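Local coordinates for protein VESB protease (Vibrio cholerae, PDB 4LK4) that probably cleaves peptide bonds as a secreted trypsin-like serine endopeptidase of the S1 family, at residues A117-G122 against G208-G213. The protein carries 1 engineered substitution. Residues are numbered along the deposited sequence; the frame is centred on the assembly and turned at random.
Sequences AITLAG and GREQLG
Leu120 pairs with Gln211 in a single beta bridge: Gln211 N donates to Thr119 O (2.8 Å) and Ala121 N to Gln211 O (2.9 Å), the two chains running roughly the same way but 55° apart. Thr119 O also receives a CA-H...O contact from Glu210, and one water continues the pairing, accepting from Thr119 N and donating to Arg209 O. Gln211 carries most of the side-chain contact. Its CG is anti to the backbone N (chi1 177°) and the chain stays extended beyond it, lying beside Leu120 and pointing the same way, with Leu120 CD2 3.9 Å from Gln211 CB. Ile118 crosses this chain at about a right angle, its CD1 3.8 Å from Gln211 CB and its CD1 and CG2 against OE1. Both ends of the amide are bonded: NE2 reaches Gly213 O (3.0 Å), which lies close to the amide plane, and OE1 is hydrogen-bonded to Ser44 OG on strand 39-46; together the two bonds fix the amide's rotation. Beyond the bridge along 117-122, Ala121 CB sits 3.3 Å from Gln211 O and meets Leu212 CD1. Ile118 and Leu120 also touch Leu46 of the six-stranded barrel, whereas strand 211-216 belongs to the second trypsin barrel, where Leu212 and Gly213 both face Ile203 in a classic beta bulge. The segment 117-122 thus lies along the interface of the two beta-barrels of the trypsin fold, in the connection between them.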
ATOM      1  N   ALA A 117      -4.109 -14.673  -7.525  1.00 54.33           N
ATOM      2  CA  ALA A 117      -4.062 -13.664  -6.488  1.00 51.60           C
ATOM      3  C   ALA A 117      -3.904 -14.331  -5.123  1.00 50.28           C
ATOM      4  O   ALA A 117      -4.310 -15.466  -4.906  1.00 50.35           O
ATOM      5  CB  ALA A 117      -5.326 -12.821  -6.520  1.00 52.52           C
ATOM      6  N   ILE A 118      -3.287 -13.611  -4.202  1.00 48.40           N
ATOM      7  CA  ILE A 118      -3.178 -14.078  -2.845  1.00 47.56           C
ATOM      8  C   ILE A 118      -4.528 -13.933  -2.150  1.00 48.51           C
ATOM      9  O   ILE A 118      -5.362 -13.160  -2.564  1.00 51.52           O
ATOM     10  CB  ILE A 118      -2.102 -13.284  -2.098  1.00 46.01           C
ATOM     11  CG1 ILE A 118      -1.619 -14.095  -0.885  1.00 45.91           C
ATOM     12  CG2 ILE A 118      -2.584 -11.865  -1.743  1.00 44.00           C
ATOM     13  CD1 ILE A 118      -0.243 -13.654  -0.418  1.00 45.58           C
ATOM     14  N   THR A 119      -4.738 -14.707  -1.109  1.00 49.54           N
ATOM     15  CA  THR A 119      -5.923 -14.607  -0.307  1.00 50.33           C
ATOM     16  C   THR A 119      -5.492 -13.903   0.951  1.00 49.18           C
ATOM     17  O   THR A 119      -4.516 -14.295   1.601  1.00 47.94           O
ATOM     18  CB  THR A 119      -6.505 -16.006  -0.018  1.00 52.89           C
ATOM     19  OG1 THR A 119      -6.878 -16.618  -1.261  1.00 53.40           O
ATOM     20  CG2 THR A 119      -7.744 -15.916   0.886  1.00 54.53           C
ATOM     21  N   LEU A 120      -6.199 -12.827   1.265  1.00 49.76           N
ATOM     22  CA  LEU A 120      -5.878 -12.014   2.417  1.00 48.41           C
ATOM     23  C   LEU A 120      -6.567 -12.581   3.620  1.00 49.90           C
ATOM     24  O   LEU A 120      -7.614 -13.194   3.500  1.00 51.68           O
ATOM     25  CB  LEU A 120      -6.343 -10.581   2.189  1.00 49.04           C
ATOM     26  CG  LEU A 120      -5.619  -9.761   1.125  1.00 48.03           C
ATOM     27  CD1 LEU A 120      -6.100  -8.321   1.173  1.00 49.53           C
ATOM     28  CD2 LEU A 120      -4.129  -9.796   1.329  1.00 46.71           C
ATOM     29  N   ALA A 121      -5.979 -12.390   4.793  1.00 50.15           N
ATOM     30  CA  ALA A 121      -6.614 -12.849   6.025  1.00 51.75           C
ATOM     31  C   ALA A 121      -7.908 -12.046   6.313  1.00 53.03           C
ATOM     32  O   ALA A 121      -8.010 -10.866   5.977  1.00 50.18           O
ATOM     33  CB  ALA A 121      -5.646 -12.721   7.182  1.00 51.26           C
ATOM     34  N   GLY A 122      -8.875 -12.712   6.945  1.00 55.41           N
ATOM     35  CA  GLY A 122     -10.161 -12.127   7.273  1.00 56.12           C
ATOM     36  C   GLY A 122     -10.012 -11.079   8.349  1.00 56.34           C
ATOM     37  O   GLY A 122      -9.079 -11.112   9.140  1.00 56.05           O
ATOM     38  N   GLY A 208      -2.837 -22.762   5.696  1.00 59.91           N
ATOM     39  CA  GLY A 208      -3.894 -21.972   5.028  1.00 59.96           C
ATOM     40  C   GLY A 208      -3.358 -20.903   4.080  1.00 58.39           C
ATOM     41  O   GLY A 208      -3.992 -20.567   3.083  1.00 58.72           O
ATOM     42  N   ARG A 209      -2.189 -20.350   4.391  1.00 56.56           N
ATOM     43  CA  ARG A 209      -1.472 -19.448   3.468  1.00 55.31           C
ATOM     44  C   ARG A 209      -2.097 -18.075   3.297  1.00 52.72           C
ATOM     45  O   ARG A 209      -1.713 -17.349   2.391  1.00 51.29           O
ATOM     46  CB  ARG A 209      -1.314 -20.050   2.057  1.00 58.14           C
ATOM     47  CG  ARG A 209      -0.940 -21.517   1.977  1.00 62.56           C
ATOM     48  CD  ARG A 209       0.310 -21.844   2.761  1.00 62.87           C
ATOM     49  NE  ARG A 209       1.499 -21.226   2.186  1.00 62.69           N
ATOM     50  CZ  ARG A 209       2.724 -21.404   2.669  1.00 64.16           C
ATOM     51  NH1 ARG A 209       2.930 -22.194   3.741  1.00 64.78           N
ATOM     52  NH2 ARG A 209       3.747 -20.795   2.079  1.00 64.42           N
ATOM     53  N   GLU A 210      -3.059 -17.717   4.130  1.00 52.86           N
ATOM     54  CA  GLU A 210      -3.720 -16.420   3.991  1.00 52.52           C
ATOM     55  C   GLU A 210      -2.647 -15.381   4.365  1.00 48.87           C
ATOM     56  O   GLU A 210      -1.849 -15.617   5.282  1.00 46.56           O
ATOM     57  CB  GLU A 210      -4.955 -16.313   4.910  1.00 55.84           C
ATOM     58  CG  GLU A 210      -6.079 -17.359   4.692  1.00 61.04           C
ATOM     59  CD  GLU A 210      -5.879 -18.733   5.404  1.00 64.49           C
ATOM     60  OE1 GLU A 210      -4.865 -18.986   6.124  1.00 63.78           O
ATOM     61  OE2 GLU A 210      -6.774 -19.600   5.244  1.00 69.17           O
ATOM     62  N   GLN A 211      -2.591 -14.263   3.641  1.00 46.60           N
ATOM     63  CA  GLN A 211      -1.641 -13.214   3.986  1.00 44.48           C
ATOM     64  C   GLN A 211      -2.132 -12.472   5.198  1.00 43.72           C
ATOM     65  O   GLN A 211      -3.151 -11.811   5.152  1.00 45.01           O
ATOM     66  CB  GLN A 211      -1.423 -12.233   2.847  1.00 44.17           C
ATOM     67  CG  GLN A 211      -0.493 -11.103   3.228  1.00 43.07           C
ATOM     68  CD  GLN A 211      -0.101 -10.228   2.039  1.00 42.68           C
ATOM     69  OE1 GLN A 211      -0.487 -10.469   0.890  1.00 43.37           O
ATOM     70  NE2 GLN A 211       0.686  -9.218   2.316  1.00 42.09           N
ATOM     71  N   LEU A 212      -1.404 -12.619   6.290  1.00 42.50           N
ATOM     72  CA  LEU A 212      -1.741 -12.005   7.548  1.00 41.90           C
ATOM     73  C   LEU A 212      -1.086 -10.623   7.642  1.00 40.54           C
ATOM     74  O   LEU A 212      -1.553  -9.758   8.354  1.00 41.04           O
ATOM     75  CB  LEU A 212      -1.207 -12.873   8.677  1.00 41.85           C
ATOM     76  CG  LEU A 212      -1.419 -12.382  10.111  1.00 42.18           C
ATOM     77  CD1 LEU A 212      -2.880 -12.453  10.489  1.00 43.90           C
ATOM     78  CD2 LEU A 212      -0.620 -13.236  11.076  1.00 42.36           C
ATOM     79  N   GLY A 213       0.026 -10.419   6.960  1.00 38.90           N
ATOM     80  CA  GLY A 213       0.805  -9.240   7.228  1.00 38.00           C
ATOM     81  C   GLY A 213       1.657  -8.797   6.075  1.00 37.26           C
ATOM     82  O   GLY A 213       1.766  -9.519   5.079  1.00 36.76           O
TER
HETATM   83  O   HOH W   1      -3.002 -16.961  -0.188  1.00 51.05           O